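Local coordinates for devB protein (Vibrio cholerae O1 biovar eltor str. N16961, PDB 1Y89) that probably hydrolyses 6-phosphogluconolactone to 6-phosphogluconate in the pentose phosphate pathway, at residues 20-23 and 24-28; 50-53 and 54-58; 197-200 and 201-204. All coordinates share one frame; numbering follows the deposited sequence.

Interaction 1 of 3, residues 20-23 and 24-28. With PE5 (3,6,9,12,15,18,21,24-octaoxahexacosan-1-ol), chain F.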
ATOM      1  N   ASP A  20      -7.809   2.297   9.033  1.00 21.52           N
ATOM      2  CA  ASP A  20      -6.488   2.360   9.679  1.00 22.76           C
ATOM      3  C   ASP A  20      -6.609   3.038  11.048  1.00 22.53           C
ATOM      4  O   ASP A  20      -6.016   2.576  12.015  1.00 23.30           O
ATOM      5  CB  ASP A  20      -5.498   3.142   8.797  1.00 23.36           C
ATOM      6  CG  ASP A  20      -4.905   2.300   7.689  1.00 26.44           C
ATOM      7  OD1 ASP A  20      -5.249   1.108   7.580  1.00 29.74           O
ATOM      8  OD2 ASP A  20      -4.094   2.826   6.908  1.00 29.70           O
HETATM    9  N   MSE A  21      -7.388   4.121  11.117  1.00 21.92           N
HETATM   10  CA  MSE A  21      -7.613   4.837  12.381  1.00 24.02           C
HETATM   11  C   MSE A  21      -8.173   3.876  13.448  1.00 22.64           C
HETATM   12  O   MSE A  21      -7.727   3.861  14.596  1.00 20.97           O
HETATM   13  CB  MSE A  21      -8.572   6.011  12.138  1.00 24.37           C
HETATM   14  CG  MSE A  21      -8.566   7.074  13.186  1.00 31.63           C
HETATM   15 SE   MSE A  21      -6.922   8.159  12.948  1.00 41.20          SE
HETATM   16  CE  MSE A  21      -7.409   9.282  11.585  1.00 26.89           C
ATOM     17  N   LEU A  22      -9.179   3.103  13.062  1.00 22.00           N
ATOM     18  CA  LEU A  22      -9.716   2.045  13.925  1.00 22.14           C
ATOM     19  C   LEU A  22      -8.615   1.072  14.401  1.00 21.50           C
ATOM     20  O   LEU A  22      -8.469   0.810  15.616  1.00 20.46           O
ATOM     21  CB  LEU A  22     -10.823   1.270  13.178  1.00 21.66           C
ATOM     22  CG  LEU A  22     -11.529   0.126  13.932  1.00 21.81           C
ATOM     23  CD1 LEU A  22     -12.063   0.608  15.268  1.00 21.66           C
ATOM     24  CD2 LEU A  22     -12.671  -0.478  13.105  1.00 23.92           C
ATOM     25  N   ALA A  23      -7.853   0.519  13.456  1.00 20.62           N
ATOM     26  CA  ALA A  23      -6.820  -0.468  13.810  1.00 20.55           C
ATOM     27  C   ALA A  23      -5.751   0.137  14.730  1.00 20.44           C
ATOM     28  O   ALA A  23      -5.334  -0.484  15.716  1.00 20.01           O
ATOM     29  CB  ALA A  23      -6.146  -1.034  12.521  1.00 20.60           C
ATOM     30  N   TYR A  24      -5.318   1.355  14.417  1.00 19.02           N
ATOM     31  CA  TYR A  24      -4.384   2.056  15.302  1.00 20.29           C
ATOM     32  C   TYR A  24      -4.936   2.133  16.725  1.00 20.51           C
ATOM     33  O   TYR A  24      -4.198   1.890  17.678  1.00 19.73           O
ATOM     34  CB  TYR A  24      -4.122   3.483  14.808  1.00 19.69           C
ATOM     35  CG  TYR A  24      -3.050   3.603  13.738  1.00 22.02           C
ATOM     36  CD1 TYR A  24      -1.725   3.174  13.990  1.00 23.12           C
ATOM     37  CD2 TYR A  24      -3.335   4.213  12.496  1.00 19.68           C
ATOM     38  CE1 TYR A  24      -0.717   3.328  13.009  1.00 24.18           C
ATOM     39  CE2 TYR A  24      -2.334   4.360  11.513  1.00 20.90           C
ATOM     40  CZ  TYR A  24      -1.037   3.915  11.776  1.00 24.07           C
ATOM     41  OH  TYR A  24      -0.048   4.073  10.819  1.00 21.85           O
ATOM     42  N   SER A  25      -6.233   2.450  16.863  1.00 20.16           N
ATOM     43  CA  SER A  25      -6.840   2.644  18.203  1.00 20.70           C
ATOM     44  C   SER A  25      -6.927   1.365  19.045  1.00 20.85           C
ATOM     45  O   SER A  25      -7.126   1.419  20.247  1.00 21.34           O
ATOM     46  CB  SER A  25      -8.245   3.250  18.079  1.00 19.33           C
ATOM     47  OG  SER A  25      -9.225   2.274  17.718  1.00 20.89           O
ATOM     48  N   GLN A  26      -6.789   0.218  18.401  1.00 21.70           N
ATOM     49  CA  GLN A  26      -6.994  -1.080  19.052  1.00 22.91           C
ATOM     50  C   GLN A  26      -5.681  -1.686  19.598  1.00 23.32           C
ATOM     51  O   GLN A  26      -5.652  -2.825  20.028  1.00 22.83           O
ATOM     52  CB  GLN A  26      -7.691  -2.041  18.065  1.00 23.05           C
ATOM     53  CG  GLN A  26      -9.133  -1.656  17.745  1.00 23.60           C
ATOM     54  CD  GLN A  26      -9.704  -2.434  16.570  1.00 25.01           C
ATOM     55  OE1 GLN A  26      -8.970  -2.834  15.646  1.00 28.09           O
ATOM     56  NE2 GLN A  26     -11.020  -2.624  16.577  1.00 25.70           N
ATOM     57  N   GLN A  27      -4.607  -0.906  19.626  1.00 24.54           N
ATOM     58  CA  GLN A  27      -3.307  -1.406  20.147  1.00 26.78           C
ATOM     59  C   GLN A  27      -3.060  -1.125  21.631  1.00 26.00           C
ATOM     60  O   GLN A  27      -1.971  -1.396  22.154  1.00 26.44           O
ATOM     61  CB  GLN A  27      -2.160  -0.823  19.342  1.00 26.75           C
ATOM     62  CG  GLN A  27      -2.263  -0.964  17.836  1.00 28.48           C
ATOM     63  CD  GLN A  27      -1.050  -0.256  17.159  1.00 32.50           C
ATOM     64  OE1 GLN A  27      -1.087   0.956  16.853  1.00 37.62           O
ATOM     65  NE2 GLN A  27       0.064  -0.994  17.016  1.00 39.12           N
ATOM     66  N   GLY A  28      -4.064  -0.596  22.333  1.00 25.04           N
ATOM     67  CA  GLY A  28      -3.960  -0.446  23.807  1.00 24.47           C
ATOM     68  C   GLY A  28      -2.829   0.476  24.255  1.00 23.88           C
ATOM     69  O   GLY A  28      -2.324   0.373  25.363  1.00 23.84           O
TER
HETATM   70  O1  PE5 F 242      -2.144  -2.964  13.711  1.00 48.78           O
HETATM   71  C1  PE5 F 242      -1.602  -1.660  13.461  1.00 48.42           C
HETATM   72  C2  PE5 F 242      -2.681  -0.733  12.915  1.00 46.15           C
HETATM   73  O2  PE5 F 242      -2.154   0.094  11.878  1.00 47.09           O
HETATM   74  C3  PE5 F 242      -2.983   0.219  10.733  1.00 43.55           C
HETATM   75  C4  PE5 F 242      -2.164   0.911   9.671  1.00 44.27           C
HETATM   76  O3  PE5 F 242      -1.550  -0.048   8.819  1.00 46.18           O
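Tyr24 reaches back along its helix to Asp20. Its CB lies 3.5 Å from Asp20 O. With CG beside the backbone N (chi1 -84°), the ring runs back along the preceding turn, and CD2 comes to 3.2 Å from that same carbonyl oxygen. One face of the ring carries the bound polyether PE5, whose O2 lies 3.7 Å above the plane, offset toward the rim; CE2 and CZ lie against PE5 C4. At the tip, OH bonds to Arg186, which also forms a salt bridge with Asp20 OD2; one arginine thus holds both side chains, and Trp134 meets the tyrosine ring. Asp20 and Ala23 also touch the polyether, Ala23 CB approaching PE5 C2 to 3.5 Å, a spot that suits a small residue.

Along the backbone, Tyr24 N bonds to Asp20 O at 2.8 Å. One residue on, Ser25 OG donates to Leu22 O (2.7 Å), a serine being short enough to fold back onto its own helix. Gln26 NE2 lies 3.6 Å from Leu22 CD1. Gln26 N bonds to Ala23 O (3.1 Å), three residues back, a shorter step often seen where a helix ends, here helix 10-25 beside the mixed, largely parallel sheet of this Rossmann-like fold.

Interaction 2 of 3, residues 50-53 and 54-58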
ATOM      1  N   SER A  50     -19.411   8.871  11.959  1.00 19.54           N
ATOM      2  CA  SER A  50     -20.560   8.020  11.619  1.00 19.51           C
ATOM      3  C   SER A  50     -20.379   6.667  12.293  1.00 19.76           C
ATOM      4  O   SER A  50     -19.263   6.296  12.687  1.00 19.40           O
ATOM      5  CB  SER A  50     -20.606   7.763  10.103  1.00 19.60           C
ATOM      6  OG  SER A  50     -19.534   6.894   9.742  1.00 20.74           O
ATOM      7  N   GLN A  51     -21.459   5.914  12.389  1.00 19.92           N
ATOM      8  CA  GLN A  51     -21.357   4.493  12.746  1.00 21.74           C
ATOM      9  C   GLN A  51     -20.685   3.724  11.607  1.00 21.96           C
ATOM     10  O   GLN A  51     -20.991   3.986  10.430  1.00 21.11           O
ATOM     11  CB  GLN A  51     -22.747   3.907  13.051  1.00 21.73           C
ATOM     12  CG  GLN A  51     -23.416   4.565  14.278  1.00 26.44           C
ATOM     13  CD  GLN A  51     -22.482   4.702  15.517  1.00 32.95           C
ATOM     14  OE1 GLN A  51     -21.662   3.817  15.814  1.00 38.14           O
ATOM     15  NE2 GLN A  51     -22.594   5.825  16.216  1.00 32.41           N
ATOM     16  N   PRO A  52     -19.821   2.738  11.944  1.00 21.98           N
ATOM     17  CA  PRO A  52     -19.551   2.240  13.307  1.00 21.59           C
ATOM     18  C   PRO A  52     -18.341   2.924  13.990  1.00 20.79           C
ATOM     19  O   PRO A  52     -18.097   2.679  15.175  1.00 19.76           O
ATOM     20  CB  PRO A  52     -19.222   0.762  13.063  1.00 22.41           C
ATOM     21  CG  PRO A  52     -18.479   0.782  11.739  1.00 22.98           C
ATOM     22  CD  PRO A  52     -19.030   1.995  10.939  1.00 22.97           C
ATOM     23  N   TYR A  53     -17.639   3.786  13.260  1.00 20.23           N
ATOM     24  CA  TYR A  53     -16.387   4.413  13.745  1.00 21.22           C
ATOM     25  C   TYR A  53     -16.524   5.194  15.032  1.00 20.84           C
ATOM     26  O   TYR A  53     -15.661   5.079  15.920  1.00 20.18           O
ATOM     27  CB  TYR A  53     -15.740   5.280  12.650  1.00 21.86           C
ATOM     28  CG  TYR A  53     -15.410   4.454  11.421  1.00 22.52           C
ATOM     29  CD1 TYR A  53     -14.317   3.603  11.415  1.00 21.44           C
ATOM     30  CD2 TYR A  53     -16.261   4.463  10.297  1.00 21.56           C
ATOM     31  CE1 TYR A  53     -14.013   2.793  10.280  1.00 21.84           C
ATOM     32  CE2 TYR A  53     -15.978   3.654   9.160  1.00 24.12           C
ATOM     33  CZ  TYR A  53     -14.847   2.840   9.164  1.00 25.34           C
ATOM     34  OH  TYR A  53     -14.527   2.067   8.080  1.00 24.58           O
ATOM     35  N   ALA A  54     -17.599   5.982  15.135  1.00 20.95           N
ATOM     36  CA  ALA A  54     -17.810   6.853  16.299  1.00 21.91           C
ATOM     37  C   ALA A  54     -17.724   6.021  17.595  1.00 22.54           C
ATOM     38  O   ALA A  54     -17.139   6.441  18.592  1.00 22.19           O
ATOM     39  CB  ALA A  54     -19.198   7.570  16.210  1.00 21.12           C
ATOM     40  N   ASN A  55     -18.306   4.841  17.560  1.00 23.02           N
ATOM     41  CA  ASN A  55     -18.330   4.002  18.754  1.00 25.42           C
ATOM     42  C   ASN A  55     -17.218   2.957  18.860  1.00 24.93           C
ATOM     43  O   ASN A  55     -16.804   2.635  19.969  1.00 25.30           O
ATOM     44  CB  ASN A  55     -19.720   3.363  18.924  1.00 26.45           C
ATOM     45  CG  ASN A  55     -20.758   4.381  19.427  1.00 32.21           C
ATOM     46  OD1 ASN A  55     -21.595   4.864  18.664  1.00 36.33           O
ATOM     47  ND2 ASN A  55     -20.663   4.747  20.713  1.00 38.00           N
ATOM     48  N   ASP A  56     -16.759   2.420  17.723  1.00 23.35           N
ATOM     49  CA  ASP A  56     -15.782   1.334  17.740  1.00 22.89           C
ATOM     50  C   ASP A  56     -14.344   1.835  17.895  1.00 22.46           C
ATOM     51  O   ASP A  56     -13.484   1.115  18.412  1.00 21.60           O
ATOM     52  CB  ASP A  56     -15.877   0.497  16.469  1.00 22.28           C
ATOM     53  CG  ASP A  56     -17.175  -0.322  16.393  1.00 25.58           C
ATOM     54  OD1 ASP A  56     -17.978  -0.283  17.339  1.00 24.84           O
ATOM     55  OD2 ASP A  56     -17.372  -0.983  15.370  1.00 27.51           O
ATOM     56  N   ILE A  57     -14.065   3.038  17.404  1.00 21.08           N
ATOM     57  CA  ILE A  57     -12.701   3.555  17.520  1.00 20.83           C
ATOM     58  C   ILE A  57     -12.417   3.829  19.006  1.00 20.95           C
ATOM     59  O   ILE A  57     -13.223   4.455  19.700  1.00 20.69           O
ATOM     60  CB  ILE A  57     -12.467   4.814  16.655  1.00 20.79           C
ATOM     61  CG1 ILE A  57     -12.554   4.409  15.174  1.00 20.36           C
ATOM     62  CG2 ILE A  57     -11.096   5.479  17.027  1.00 19.28           C
ATOM     63  CD1 ILE A  57     -12.254   5.556  14.179  1.00 20.33           C
ATOM     64  N   GLN A  58     -11.287   3.336  19.497  1.00 20.80           N
ATOM     65  CA  GLN A  58     -10.953   3.568  20.905  1.00 21.92           C
ATOM     66  C   GLN A  58     -10.255   4.896  21.019  1.00 21.17           C
ATOM     67  O   GLN A  58      -9.019   4.958  21.063  1.00 21.50           O
ATOM     68  CB  GLN A  58     -10.118   2.393  21.440  1.00 22.69           C
ATOM     69  CG  GLN A  58     -10.865   1.039  21.262  1.00 27.27           C
ATOM     70  CD  GLN A  58     -12.202   0.964  22.021  1.00 35.45           C
ATOM     71  OE1 GLN A  58     -12.243   1.089  23.263  1.00 38.77           O
ATOM     72  NE2 GLN A  58     -13.313   0.745  21.275  1.00 36.97           N
TER
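Gln51 NE2 donates to Asn55 OD1 at 2.8 Å, the one side-chain to side-chain hydrogen bond between 50-53 and 54-58. The donor lies in the carbonyl plane of Asn55, and the two amides are nearly coplanar, their planes 26° apart; the N-H...O angle of 133° nevertheless leaves the bond bent. Gln51 makes it by curling back: a bend at chi2 (-47°) turns its amide from the loop toward the helix.

Backbone bonds build the turn beneath. Ala54 N bonds to Ser50 O at 3.0 Å, and Asp56 N meets Pro52 O at 2.9 Å. Pro52 O also takes a weak bond from Asn55 N, so two amides share it. Ile57 N closes on Tyr53 O at 3.0 Å, and just beyond, Gln58 NE2 reaches back to Asp56 O (2.9 Å), covering a carbonyl at the end of helix 53-56. Pro52, which follows a cis peptide bond, suits the entry to the helix because its ring nitrogen has no hydrogen to give.

Packing lies outside this polar frame. Asp56 OD2 sits 3.4 Å from Pro52 CB, an exposed contact of carboxylate and ring. On the buried side, Ile57 CD1 touches Tyr53 CB at 3.8 Å and lies obliquely to the ring. Tyr53 continues inward to Lys15 and Ala18, its OH bonding to Asp19, while Ile57 packs on Leu22 and Leu48; an aromatic with a polar tip and a branched aliphatic fit this junction with helices 10-25 and 39-48.

The chemistry is therefore divided by side: the amide pair lies on the exposed side, where water can probably compete with its bond, while apolar packing, helped by the Tyr53 hydroxyl bond to Asp19, joins the short helix to its neighbours.

Interaction 3 of 3, residues 197-200 and 201-204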
ATOM      1  N   ALA A 197      -4.669  16.871 -10.683  1.00 23.99           N
ATOM      2  CA  ALA A 197      -4.067  15.981 -11.695  1.00 23.96           C
ATOM      3  C   ALA A 197      -2.753  16.474 -12.300  1.00 24.09           C
ATOM      4  O   ALA A 197      -1.845  15.680 -12.597  1.00 22.94           O
ATOM      5  CB  ALA A 197      -5.099  15.605 -12.802  1.00 22.84           C
ATOM      6  N   GLU A 198      -2.666  17.788 -12.502  1.00 25.03           N
ATOM      7  CA  GLU A 198      -1.538  18.410 -13.162  1.00 26.97           C
ATOM      8  C   GLU A 198      -0.287  18.319 -12.276  1.00 25.47           C
ATOM      9  O   GLU A 198       0.816  17.921 -12.714  1.00 25.70           O
ATOM     10  CB  GLU A 198      -1.907  19.877 -13.508  1.00 26.95           C
ATOM     11  CG  GLU A 198      -0.829  20.656 -14.235  1.00 31.44           C
ATOM     12  CD  GLU A 198      -1.372  21.945 -14.898  1.00 33.24           C
ATOM     13  OE1 GLU A 198      -2.587  22.242 -14.783  1.00 40.34           O
ATOM     14  OE2 GLU A 198      -0.579  22.652 -15.557  1.00 42.31           O
ATOM     15  N   ILE A 199      -0.460  18.670 -11.026  1.00 24.52           N
ATOM     16  CA  ILE A 199       0.688  18.655 -10.128  1.00 24.62           C
ATOM     17  C   ILE A 199       1.041  17.235  -9.699  1.00 24.19           C
ATOM     18  O   ILE A 199       2.193  16.955  -9.497  1.00 25.13           O
ATOM     19  CB  ILE A 199       0.524  19.590  -8.924  1.00 24.05           C
ATOM     20  CG1 ILE A 199       1.915  19.840  -8.307  1.00 25.36           C
ATOM     21  CG2 ILE A 199      -0.551  19.086  -7.931  1.00 22.66           C
ATOM     22  CD1 ILE A 199       1.930  20.878  -7.305  1.00 23.59           C
ATOM     23  N   VAL A 200       0.059  16.341  -9.605  1.00 23.74           N
ATOM     24  CA  VAL A 200       0.368  14.895  -9.491  1.00 23.40           C
ATOM     25  C   VAL A 200       1.296  14.453 -10.636  1.00 23.79           C
ATOM     26  O   VAL A 200       2.337  13.823 -10.387  1.00 23.33           O
ATOM     27  CB  VAL A 200      -0.926  14.014  -9.416  1.00 23.78           C
ATOM     28  CG1 VAL A 200      -0.601  12.493  -9.646  1.00 23.31           C
ATOM     29  CG2 VAL A 200      -1.594  14.219  -8.076  1.00 22.42           C
ATOM     30  N   GLU A 201       0.953  14.816 -11.879  1.00 23.34           N
ATOM     31  CA  GLU A 201       1.758  14.389 -13.019  1.00 24.74           C
ATOM     32  C   GLU A 201       3.187  14.950 -12.926  1.00 24.38           C
ATOM     33  O   GLU A 201       4.160  14.254 -13.244  1.00 23.33           O
ATOM     34  CB  GLU A 201       1.097  14.789 -14.359  1.00 24.71           C
ATOM     35  CG  GLU A 201       1.727  14.136 -15.572  1.00 29.83           C
ATOM     36  CD  GLU A 201       2.891  14.920 -16.164  1.00 37.72           C
ATOM     37  OE1 GLU A 201       3.176  16.073 -15.726  1.00 41.32           O
ATOM     38  OE2 GLU A 201       3.524  14.373 -17.101  1.00 44.54           O
ATOM     39  N   GLN A 202       3.301  16.206 -12.498  1.00 24.54           N
ATOM     40  CA  GLN A 202       4.613  16.860 -12.369  1.00 25.99           C
ATOM     41  C   GLN A 202       5.490  16.193 -11.324  1.00 24.36           C
ATOM     42  O   GLN A 202       6.621  15.849 -11.611  1.00 25.31           O
ATOM     43  CB  GLN A 202       4.471  18.360 -12.067  1.00 25.90           C
ATOM     44  CG  GLN A 202       3.936  19.134 -13.254  1.00 28.82           C
ATOM     45  CD  GLN A 202       3.524  20.576 -12.910  1.00 31.29           C
ATOM     46  OE1 GLN A 202       3.335  20.922 -11.737  1.00 36.13           O
ATOM     47  NE2 GLN A 202       3.352  21.417 -13.962  1.00 35.63           N
ATOM     48  N   ILE A 203       4.959  15.994 -10.122  1.00 23.82           N
ATOM     49  CA  ILE A 203       5.684  15.295  -9.057  1.00 23.57           C
ATOM     50  C   ILE A 203       6.003  13.843  -9.465  1.00 23.76           C
ATOM     51  O   ILE A 203       7.105  13.331  -9.207  1.00 24.40           O
ATOM     52  CB  ILE A 203       4.872  15.350  -7.726  1.00 23.42           C
ATOM     53  CG1 ILE A 203       4.643  16.820  -7.315  1.00 22.88           C
ATOM     54  CG2 ILE A 203       5.530  14.473  -6.600  1.00 23.29           C
ATOM     55  CD1 ILE A 203       3.761  16.969  -6.102  1.00 23.38           C
ATOM     56  N   HIS A 204       5.043  13.179 -10.097  1.00 23.59           N
ATOM     57  CA  HIS A 204       5.247  11.794 -10.534  1.00 24.58           C
ATOM     58  C   HIS A 204       6.405  11.581 -11.506  1.00 24.03           C
ATOM     59  O   HIS A 204       7.079  10.548 -11.461  1.00 23.96           O
ATOM     60  CB  HIS A 204       3.968  11.221 -11.129  1.00 24.27           C
ATOM     61  CG  HIS A 204       3.950   9.729 -11.141  1.00 24.57           C
ATOM     62  ND1 HIS A 204       3.802   8.984  -9.988  1.00 26.58           N
ATOM     63  CD2 HIS A 204       4.072   8.843 -12.153  1.00 26.02           C
ATOM     64  CE1 HIS A 204       3.850   7.700 -10.293  1.00 26.42           C
ATOM     65  NE2 HIS A 204       4.002   7.587 -11.598  1.00 26.54           N
TER
HETATM   66  O   HOH W   1       1.591  18.103 -15.712  1.00 38.69           O
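Glu201 begins the second half of helix 197-205, an amphipathic helix beside the mixed, largely parallel sheet of the Rossmann-like fold, and its N bonds to Ala197 O at 3.0 Å. Its side chain bends at chi2 (-89°), and OE1 accepts a hydrogen from a water at 2.6 Å that also donates to Glu198 O. The bridge suits a carboxylate at the helix surface.

Gln202 N follows with a bond to Glu198 O. The side chain lies back along the helix, Gln202 CG being 3.4 Å from Glu198 O, and crosses Ile199 at about a right angle, Gln202 OE1 lying 3.9 Å from Ile199 CG1. The same OE1 is bonded to the hydroxyl of Tyr213.

Ile203 N makes an almost straight bond to Ile199 O (177°). Its CD1 lies 4.1 Å from Ile199 CG1, and Tyr213 touches both isoleucines; Ile203 also meets Trp227 while Val200 packs on Leu229, so branched aliphatic residues face strand 224-230.

His204 leads its ring away from the helix to the dimer interface. There NE2 bonds to NE2 of His204 of the second subunit, while ND1 bonds to a nonaethylene glycol, probably from the crystallisation liquor. His204 N bonds to Val200 O at 2.8 Å, and His204 CB lies 3.2 Å from the same oxygen.

Overall arrangement
Interactions 1 and 2 are neighbours: Ser25 OG lies 2.9 Å from Gln58 N, a probable hydrogen bond, so the end of helix 10-25 is joined to the residues that follow helix 53-56. Interaction 3 stands apart, its centre about 32 Å from that of interaction 1 and about 35 Å from that of interaction 2. All three are partly buried, interaction 2 having the most exposed residues. Their polar groups differ with place: an arginine-linked tyrosine and aspartate beside a polyether in interaction 1, an outward amide pair in interaction 2, and in interaction 3 a water bridge and a histidine that reaches the second subunit.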